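Local coordinates for protein flavoredoxin (Desulfovibrio vulgaris str. 'Miyazaki F', PDB 2D5M) that binds flavin mononucleotide and, as a flavoredoxin of the flavin reductase-like family, probably carries electrons between redox partners, at residues S45-L50 with Q133-I138; G64-S69 with I118-I123; Y12-F17 with V162-V167. All coordinates share one frame; numbering follows the deposited sequence. Where two conformers were deposited one is given.

Contact 1: residues S45-L50 with Q133-I138; sequences SIAVSL and QFIGEI. With FMN (flavin mononucleotide), chain E.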
# COMPACT_ATOMS: atom_id res chain seq x y z
N SER A 45 -4.86 9.39 7.76
CA SER A 45 -5.36 9.61 6.41
C SER A 45 -4.93 8.54 5.44
O SER A 45 -3.84 7.96 5.61
CB SER A 45 -4.82 10.95 5.85
OG SER A 45 -5.10 12.08 6.63
N ILE A 46 -5.76 8.30 4.43
CA ILE A 46 -5.47 7.42 3.32
C ILE A 46 -5.57 8.21 2.03
O ILE A 46 -6.53 8.99 1.85
CB ILE A 46 -6.42 6.19 3.31
CG1 ILE A 46 -6.05 5.32 4.51
CG2 ILE A 46 -6.36 5.43 2.00
CD1 ILE A 46 -7.04 4.17 4.76
N ALA A 47 -4.63 7.99 1.16
CA ALA A 47 -4.61 8.53 -0.21
C ALA A 47 -5.05 7.46 -1.18
O ALA A 47 -4.60 6.31 -1.11
CB ALA A 47 -3.21 9.03 -0.53
N VAL A 48 -5.90 7.86 -2.13
CA VAL A 48 -6.38 6.94 -3.18
C VAL A 48 -6.30 7.68 -4.51
O VAL A 48 -6.80 8.80 -4.62
CB VAL A 48 -7.80 6.47 -2.90
CG1 VAL A 48 -8.00 5.28 -3.85
CG2 VAL A 48 -8.09 6.08 -1.46
N SER A 49 -5.68 7.09 -5.48
CA SER A 49 -5.59 7.66 -6.82
C SER A 49 -6.71 7.13 -7.66
O SER A 49 -6.63 5.99 -8.08
CB SER A 49 -4.24 7.28 -7.43
OG SER A 49 -3.18 7.85 -6.73
N LEU A 50 -7.74 7.93 -7.91
CA LEU A 50 -8.92 7.54 -8.67
C LEU A 50 -9.00 8.36 -9.94
O LEU A 50 -8.93 9.58 -9.91
CB LEU A 50 -10.20 7.77 -7.84
CG LEU A 50 -10.27 7.08 -6.46
CD1 LEU A 50 -11.60 7.23 -5.78
CD2 LEU A 50 -9.88 5.59 -6.61
N GLN A 133 -5.01 12.53 -6.70
CA GLN A 133 -5.24 11.74 -5.51
C GLN A 133 -6.26 12.42 -4.64
O GLN A 133 -6.24 13.63 -4.43
CB GLN A 133 -4.01 11.44 -4.61
CG GLN A 133 -2.78 10.81 -5.18
CD GLN A 133 -1.72 11.17 -4.09
OE1 GLN A 133 -1.33 10.32 -3.33
NE2 GLN A 133 -1.47 12.48 -4.11
N PHE A 134 -7.14 11.61 -4.09
CA PHE A 134 -8.03 12.05 -3.02
C PHE A 134 -7.42 11.65 -1.67
O PHE A 134 -6.98 10.51 -1.53
CB PHE A 134 -9.42 11.41 -3.13
CG PHE A 134 -10.24 11.83 -4.29
CD1 PHE A 134 -10.63 10.90 -5.24
CD2 PHE A 134 -10.71 13.13 -4.45
CE1 PHE A 134 -11.44 11.27 -6.28
CE2 PHE A 134 -11.51 13.45 -5.54
CZ PHE A 134 -11.87 12.55 -6.47
N ILE A 135 -7.39 12.57 -0.74
CA ILE A 135 -6.88 12.30 0.61
C ILE A 135 -8.07 12.32 1.53
O ILE A 135 -8.79 13.35 1.66
CB ILE A 135 -5.87 13.35 1.05
CG1 ILE A 135 -4.77 13.60 0.00
CG2 ILE A 135 -5.30 12.96 2.40
CD1 ILE A 135 -4.01 12.38 -0.33
N GLY A 136 -8.34 11.18 2.17
CA GLY A 136 -9.40 11.07 3.15
C GLY A 136 -8.85 11.00 4.55
O GLY A 136 -7.90 10.28 4.82
N GLU A 137 -9.47 11.76 5.43
CA GLU A 137 -9.21 11.65 6.87
C GLU A 137 -10.02 10.48 7.39
O GLU A 137 -11.23 10.40 7.20
CB GLU A 137 -9.61 12.92 7.60
CG GLU A 137 -9.40 12.83 9.09
CD GLU A 137 -9.65 14.11 9.87
OE1 GLU A 137 -9.79 15.19 9.24
OE2 GLU A 137 -9.70 14.02 11.14
N ILE A 138 -9.37 9.57 8.10
CA ILE A 138 -10.01 8.44 8.73
C ILE A 138 -10.77 8.91 9.96
O ILE A 138 -10.19 9.42 10.92
CB ILE A 138 -8.96 7.38 9.16
CG1 ILE A 138 -8.21 6.84 7.94
CG2 ILE A 138 -9.60 6.28 9.95
CD1 ILE A 138 -6.99 5.96 8.28
N1 FMN E . -9.10 2.46 -10.77
C2 FMN E . -8.62 3.64 -10.25
O2 FMN E . -9.00 4.73 -10.70
N3 FMN E . -7.67 3.58 -9.23
C4 FMN E . -7.14 2.42 -8.71
O4 FMN E . -6.28 2.47 -7.80
C4A FMN E . -7.60 1.20 -9.29
N5 FMN E . -7.07 0.03 -8.86
C5A FMN E . -7.68 -1.11 -9.34
C6 FMN E . -7.17 -2.36 -8.89
C7 FMN E . -7.72 -3.57 -9.26
C7M FMN E . -7.14 -4.89 -8.82
C8 FMN E . -8.89 -3.53 -10.11
C8M FMN E . -9.58 -4.84 -10.47
C9 FMN E . -9.35 -2.32 -10.61
C9A FMN E . -8.78 -1.12 -10.24
N10 FMN E . -9.19 0.14 -10.74
C10 FMN E . -8.65 1.30 -10.24
C1' FMN E . -10.26 0.21 -11.77
C2' FMN E . -11.62 0.60 -11.18
O2' FMN E . -11.95 -0.17 -10.02
C3' FMN E . -12.69 0.36 -12.25
O3' FMN E . -12.47 1.34 -13.29
C4' FMN E . -14.12 0.45 -11.73
O4' FMN E . -14.95 -0.14 -12.76
C5' FMN E . -14.59 1.84 -11.46
O5' FMN E . -15.97 1.76 -11.00
P FMN E . -16.92 3.06 -10.96
O1P FMN E . -17.00 3.63 -12.39
O2P FMN E . -16.36 4.09 -10.01
O3P FMN E . -18.23 2.44 -10.50

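Contact 2: residues G64-S69 with I118-I123; sequences GAFTIS and IELKLI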
# COMPACT_ATOMS: atom_id res chain seq x y z
N GLY A 64 -17.87 14.58 -0.82
CA GLY A 64 -16.75 14.82 0.13
C GLY A 64 -16.56 13.74 1.14
O GLY A 64 -16.07 14.01 2.24
N ALA A 65 -16.92 12.51 0.82
CA ALA A 65 -16.90 11.41 1.75
C ALA A 65 -16.81 10.10 0.97
O ALA A 65 -17.37 9.99 -0.12
CB ALA A 65 -18.19 11.38 2.57
N PHE A 66 -16.13 9.11 1.56
CA PHE A 66 -16.06 7.80 0.98
C PHE A 66 -15.68 6.82 2.10
O PHE A 66 -15.21 7.23 3.16
CB PHE A 66 -15.06 7.71 -0.17
CG PHE A 66 -13.62 8.08 0.13
CD1 PHE A 66 -12.69 7.06 0.39
CD2 PHE A 66 -13.17 9.37 0.10
CE1 PHE A 66 -11.35 7.38 0.59
CE2 PHE A 66 -11.83 9.69 0.36
CZ PHE A 66 -10.91 8.69 0.60
N THR A 67 -15.91 5.55 1.84
CA THR A 67 -15.45 4.51 2.72
C THR A 67 -14.43 3.64 1.98
O THR A 67 -14.36 3.67 0.77
CB THR A 67 -16.59 3.60 3.22
OG1 THR A 67 -17.08 2.90 2.09
CG2 THR A 67 -17.66 4.40 3.91
N ILE A 68 -13.66 2.86 2.77
CA ILE A 68 -12.85 1.77 2.27
C ILE A 68 -13.29 0.52 3.01
O ILE A 68 -13.21 0.46 4.22
CB ILE A 68 -11.36 2.07 2.44
CG1 ILE A 68 -10.93 3.16 1.44
CG2 ILE A 68 -10.52 0.78 2.30
CD1 ILE A 68 -9.57 3.74 1.69
N SER A 69 -13.72 -0.46 2.24
CA SER A 69 -14.05 -1.76 2.79
C SER A 69 -13.00 -2.76 2.32
O SER A 69 -12.62 -2.77 1.15
CB SER A 69 -15.45 -2.20 2.34
OG SER A 69 -16.45 -1.31 2.73
N ILE A 118 -13.59 1.34 6.79
CA ILE A 118 -13.01 2.61 7.21
C ILE A 118 -13.88 3.73 6.66
O ILE A 118 -14.22 3.70 5.46
CB ILE A 118 -11.55 2.72 6.65
CG1 ILE A 118 -10.72 1.51 6.99
CG2 ILE A 118 -10.94 4.02 7.16
CD1 ILE A 118 -9.36 1.49 6.31
N GLU A 119 -14.25 4.68 7.49
CA GLU A 119 -15.03 5.83 7.10
C GLU A 119 -14.14 7.04 6.93
O GLU A 119 -13.40 7.37 7.88
CB GLU A 119 -16.11 6.13 8.17
CG GLU A 119 -17.09 5.00 8.37
CD GLU A 119 -18.38 5.43 9.05
OE1 GLU A 119 -18.77 6.62 8.83
OE2 GLU A 119 -18.99 4.56 9.71
N LEU A 120 -14.19 7.68 5.78
CA LEU A 120 -13.30 8.80 5.47
C LEU A 120 -14.05 10.05 5.02
O LEU A 120 -15.02 10.03 4.27
CB LEU A 120 -12.26 8.42 4.40
CG LEU A 120 -11.42 7.20 4.76
CD1 LEU A 120 -11.94 5.92 4.07
CD2 LEU A 120 -9.94 7.39 4.44
N LYS A 121 -13.52 11.19 5.50
CA LYS A 121 -13.93 12.53 5.09
C LYS A 121 -12.91 13.07 4.12
O LYS A 121 -11.70 13.08 4.42
CB LYS A 121 -14.02 13.45 6.30
CG LYS A 121 -14.28 14.92 6.06
CD LYS A 121 -14.27 15.78 7.32
CE LYS A 121 -12.90 15.83 7.99
NZ LYS A 121 -12.63 16.92 8.95
N LEU A 122 -13.30 13.57 2.95
CA LEU A 122 -12.35 14.13 2.01
C LEU A 122 -11.73 15.40 2.60
O LEU A 122 -12.47 16.33 2.96
CB LEU A 122 -13.07 14.49 0.71
CG LEU A 122 -12.15 14.96 -0.42
CD1 LEU A 122 -11.17 13.89 -0.82
CD2 LEU A 122 -12.99 15.47 -1.61
N ILE A 123 -10.41 15.47 2.64
CA ILE A 123 -9.70 16.63 3.16
C ILE A 123 -8.78 17.26 2.11
O ILE A 123 -8.49 18.47 2.25
CB ILE A 123 -8.97 16.35 4.49
CG1 ILE A 123 -7.98 15.19 4.38
CG2 ILE A 123 -9.98 16.14 5.59
CD1 ILE A 123 -6.98 15.18 5.54
O HOH W 1 -15.23 16.74 3.11

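Contact 3: residues Y12-F17 with V162-V167; sequences YPTPLF and VIFAPV. With FMN (flavin mononucleotide), chain E.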
# COMPACT_ATOMS: atom_id res chain seq x y z
N TYR A 12 5.19 -4.75 -4.20
CA TYR A 12 4.38 -5.64 -3.38
C TYR A 12 4.56 -5.25 -1.91
O TYR A 12 5.69 -4.83 -1.54
CB TYR A 12 4.84 -7.07 -3.44
CG TYR A 12 4.99 -7.67 -4.80
CD1 TYR A 12 3.90 -7.76 -5.69
CD2 TYR A 12 6.20 -8.14 -5.23
CE1 TYR A 12 4.04 -8.30 -6.93
CE2 TYR A 12 6.33 -8.73 -6.48
CZ TYR A 12 5.27 -8.81 -7.33
OH TYR A 12 5.43 -9.37 -8.58
N PRO A 13 3.56 -5.45 -1.07
CA PRO A 13 2.17 -5.70 -1.44
C PRO A 13 1.55 -4.42 -1.99
O PRO A 13 2.05 -3.33 -1.75
CB PRO A 13 1.51 -6.04 -0.10
CG PRO A 13 2.27 -5.16 0.85
CD PRO A 13 3.70 -5.26 0.39
N THR A 14 0.42 -4.58 -2.68
CA THR A 14 -0.52 -3.48 -2.94
C THR A 14 -1.87 -3.90 -2.38
O THR A 14 -2.16 -5.11 -2.32
CB THR A 14 -0.61 -3.02 -4.41
OG1 THR A 14 -1.38 -3.93 -5.18
CG2 THR A 14 0.79 -2.87 -5.01
N PRO A 15 -2.68 -2.95 -1.94
CA PRO A 15 -3.97 -3.30 -1.34
C PRO A 15 -5.03 -3.53 -2.38
O PRO A 15 -4.90 -3.26 -3.59
CB PRO A 15 -4.25 -2.07 -0.49
CG PRO A 15 -3.68 -0.95 -1.28
CD PRO A 15 -2.42 -1.50 -1.89
N LEU A 16 -6.17 -4.02 -1.89
CA LEU A 16 -7.38 -4.13 -2.69
C LEU A 16 -8.49 -3.50 -1.87
O LEU A 16 -9.23 -4.16 -1.14
CB LEU A 16 -7.71 -5.61 -3.06
CG LEU A 16 -8.93 -5.81 -3.97
CD1 LEU A 16 -8.71 -5.14 -5.30
CD2 LEU A 16 -9.26 -7.29 -4.12
N PHE A 17 -8.58 -2.18 -1.95
CA PHE A 17 -9.59 -1.42 -1.25
C PHE A 17 -10.86 -1.30 -2.09
O PHE A 17 -10.79 -0.91 -3.23
CB PHE A 17 -9.06 -0.02 -0.98
CG PHE A 17 -7.89 0.05 0.03
CD1 PHE A 17 -7.08 1.19 0.02
CD2 PHE A 17 -7.60 -0.95 0.96
CE1 PHE A 17 -6.05 1.39 0.91
CE2 PHE A 17 -6.55 -0.72 1.88
CZ PHE A 17 -5.79 0.43 1.87
N VAL A 162 -7.26 -9.25 1.17
CA VAL A 162 -6.68 -9.60 -0.12
C VAL A 162 -5.55 -8.64 -0.47
O VAL A 162 -5.64 -7.43 -0.28
CB VAL A 162 -7.75 -9.57 -1.21
CG1 VAL A 162 -7.24 -9.86 -2.60
CG2 VAL A 162 -8.91 -10.51 -0.93
N ILE A 163 -4.51 -9.19 -1.05
CA ILE A 163 -3.38 -8.51 -1.59
C ILE A 163 -3.43 -8.54 -3.12
O ILE A 163 -3.69 -9.59 -3.69
CB ILE A 163 -2.00 -9.14 -1.16
CG1 ILE A 163 -1.88 -9.10 0.37
CG2 ILE A 163 -0.81 -8.56 -1.79
CD1 ILE A 163 -0.86 -10.15 0.78
N PHE A 164 -3.15 -7.43 -3.80
CA PHE A 164 -3.07 -7.38 -5.24
C PHE A 164 -1.61 -7.38 -5.70
O PHE A 164 -0.78 -6.64 -5.17
CB PHE A 164 -3.81 -6.17 -5.79
CG PHE A 164 -3.71 -5.92 -7.28
CD1 PHE A 164 -4.16 -6.90 -8.18
CD2 PHE A 164 -3.19 -4.78 -7.79
CE1 PHE A 164 -4.13 -6.68 -9.53
CE2 PHE A 164 -3.20 -4.51 -9.13
CZ PHE A 164 -3.65 -5.48 -10.03
N ALA A 165 -1.32 -8.28 -6.64
CA ALA A 165 -0.03 -8.34 -7.33
C ALA A 165 -0.20 -7.67 -8.69
O ALA A 165 -0.81 -8.28 -9.60
CB ALA A 165 0.41 -9.79 -7.48
N PRO A 166 0.30 -6.44 -8.87
CA PRO A 166 0.09 -5.76 -10.14
C PRO A 166 0.91 -6.36 -11.28
O PRO A 166 1.91 -7.05 -11.04
CB PRO A 166 0.57 -4.33 -9.81
CG PRO A 166 1.62 -4.51 -8.77
CD PRO A 166 1.06 -5.62 -7.92
N VAL A 167 0.46 -6.10 -12.49
CA VAL A 167 1.11 -6.48 -13.77
C VAL A 167 0.85 -7.96 -14.06
O VAL A 167 0.29 -8.29 -15.09
CB VAL A 167 2.60 -6.14 -13.87
CG1 VAL A 167 3.12 -6.44 -15.26
CG2 VAL A 167 2.84 -4.67 -13.51
N1 FMN E . -9.10 2.46 -10.77
C2 FMN E . -8.62 3.64 -10.25
O2 FMN E . -9.00 4.73 -10.70
N3 FMN E . -7.67 3.58 -9.23
C4 FMN E . -7.14 2.42 -8.71
O4 FMN E . -6.28 2.47 -7.80
C4A FMN E . -7.60 1.20 -9.29
N5 FMN E . -7.07 0.03 -8.86
C5A FMN E . -7.68 -1.11 -9.34
C6 FMN E . -7.17 -2.36 -8.89
C7 FMN E . -7.72 -3.57 -9.26
C7M FMN E . -7.14 -4.89 -8.82
C8 FMN E . -8.89 -3.53 -10.11
C8M FMN E . -9.58 -4.84 -10.47
C9 FMN E . -9.35 -2.32 -10.61
C9A FMN E . -8.78 -1.12 -10.24
N10 FMN E . -9.19 0.14 -10.74
C10 FMN E . -8.65 1.30 -10.24
C1' FMN E . -10.26 0.21 -11.77
C2' FMN E . -11.62 0.60 -11.18
O2' FMN E . -11.95 -0.17 -10.02
C3' FMN E . -12.69 0.36 -12.25
O3' FMN E . -12.47 1.34 -13.29
C4' FMN E . -14.12 0.45 -11.73
O4' FMN E . -14.95 -0.14 -12.76
C5' FMN E . -14.59 1.84 -11.46
O5' FMN E . -15.97 1.76 -11.00
P FMN E . -16.92 3.06 -10.96
O1P FMN E . -17.00 3.63 -12.39
O2P FMN E . -16.36 4.09 -10.01
O3P FMN E . -18.23 2.44 -10.50
O HOH W 2 -8.17 -6.41 0.39

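Contact 1: residues S45-L50 with Q133-I138
Gly136 O accepts the backbone N-H of Ile46 (N to O 2.9 Å) and takes a second, bent CA-H...O contact from Ser45, whose CA is 3.1 Å from Gly136 O. The two strands run antiparallel in the curled sheet of the FMN-binding split-barrel fold, which flavin reductase-like proteins share. Gly136 N returns a bond to Ile46 O, and Val48 and Phe134 form a second hydrogen-bonded pair, so four N-H...O bonds fix the register. Ser45, Ala47 and Ile135 point to one face of the sheet, Ile46, Val48 and Phe134 to the other. On the first face chi2 of -59° turns Ile135 CD1 toward the other strand, 3.5 Å from Ala47 CB, tighter than usual for two carbons, while Ile135 CG2 lies against Ser45 CB. His131 of the second subunit also packs on Ile135. On the second face Ile138 CD1 reaches the Ile46 side chain, 3.9 Å from Ile46 CG1, and strand 65-70 supplies Ile68 and Phe66 against Ile46 and Val48. Leu50 crosses Phe134 at about a right angle and sets CD1 at the ring edge, 3.8 Å from Phe134 CD1, near the ring plane. Tyr57 and Ile60 of helix 55-63 pack on the same phenyl ring. Beyond the strand, Ser49 turns its OG to the second subunit, where it bonds Cys39 O, and Ser49 OG also lies 3.4 Å from Gln133 CG. The Ser49 backbone meanwhile belongs to the cofactor pocket and recognises the pyrimidine end of the flavin: FMN N3 donates to Ser49 O at 2.9 Å in an almost straight bond, 175° at the hydrogen.

Contact 2: residues G64-S69 with I118-I123
Gly64 O accepts Leu122 N at 2.9 Å from above its carbonyl plane, opening an antiparallel strand pair of the split-barrel sheet just where helix 55-63 gives way to strand 65-70. Gly64 leaves the helix with a positive phi of 66°. A water donates to both Gly64 O and Leu122 O, bridging the end of the pair. Ala65 follows on the face shared with Lys121 and brings its CA-H to Leu120 O. Phe66, on the opposite face, pairs with Leu120 through two backbone bonds, of which Leu120 N to Phe66 O is the shorter at 2.8 Å. With chi1 at 58°, Phe66 CG sits between the backbone N and the carbonyl carbon, and the ring lies beneath Leu120. Leu120 CB stands 4.0 Å from the ring centroid, almost on the normal, in a CH-pi contact; Leu120 CD1 touches Phe66 CE1 at 3.8 Å, and Leu122 CD1 lies at the ring edge. Val19 and Thr21 of strand 14-22 also pack against this phenyl group. Thr67 turns to the Ala65 face, where its OG1 bonds Pro109 O; its CB lies 3.3 Å from Ile118 O. Opposite Thr67, Glu119 is bound to Lys142 and to backbone N-H groups at Glu104 and His105. Ile68 returns to the Phe66 face, where Ile46 of strand 44-48 also packs on Ile118 and Leu120. The Ile68 side chain slants across that of Leu120, with Ile68 CG1 3.9 Å from Leu120 CD1, and Ile68 O accepts Ile118 N at 2.7 Å.

Contact 3: residues Y12-F17 with V162-V167
Thr14 and Phe164 lie side by side, their side chains pointing the same way, where the weakly bonded start of strand 14-22 meets strand 162-165 in the split-barrel sheet, beside the FMN pocket. The Thr14 hydroxyl ties them together: OG1 donates to Phe164 O at 2.8 Å from well above the carbonyl plane, and Thr14 OG1 also sits at the edge of the phenyl ring, 3.3 Å from Phe164 CD2. Chi1 of 77° puts Thr14 OG1 between its own backbone N and carbonyl carbon, turned to the neighbouring strand. Phe164 N bonds Thr14 O at 2.9 Å, whereas the return bond from Thr14 N is weak. Phe164 CG is anti to its backbone N (chi1 175°); one face of the ring takes the FMN methyl C7M, 3.5 Å above its plane and over its centre, while Pro166 N lies over the opposite face, offset toward the rim. Leu16 lies alongside Val162, with Leu16 CD2 3.6 Å from Val162 CG1, and sends its other methyl, CD1, toward C7M of the cofactor, so both segments touch the dimethylbenzene end of the flavin. Tip to tip, Thr14 CG2 and Pro166 CD meet at 4.0 Å. Farther out, Tyr12 precedes a cis peptide to Pro13; its ring slants across Pro166, and Tyr12 CE1 also touches Ala165 CB. Pro13 CB packs on Ile163 CG2 near the dimer interface, where Thr14 and Ile163 of the second subunit pack on Pro13 and Ile163 respectively. Pro15 O is buried with no polar partner in the model, 3.8 Å from Phe164 CB. Past it, a water spans the two segments by donating to Leu16 O and to Val162 O.

Overall arrangement
From the N terminus, segment 12-17 enters first and waits until 162-167 to close contact 3, the widest loop of the three. Within it, 45-50 meets 133-138 in contact 1, and within that loop 64-69 meets 118-123 in contact 2, so the three closures are concentric and none cross. Strands 116-126 and 133-144 are consecutive and adjacent, joining contacts 2 and 1 through Ile123 N and Ile135 O; strands 65-70 and 14-22 are also neighbours, bringing Ile68 against Phe17. All three therefore belong to one curled antiparallel sheet. Contacts 1 and 3 touch opposite ends of the flavin ring system, and both also touch the second subunit.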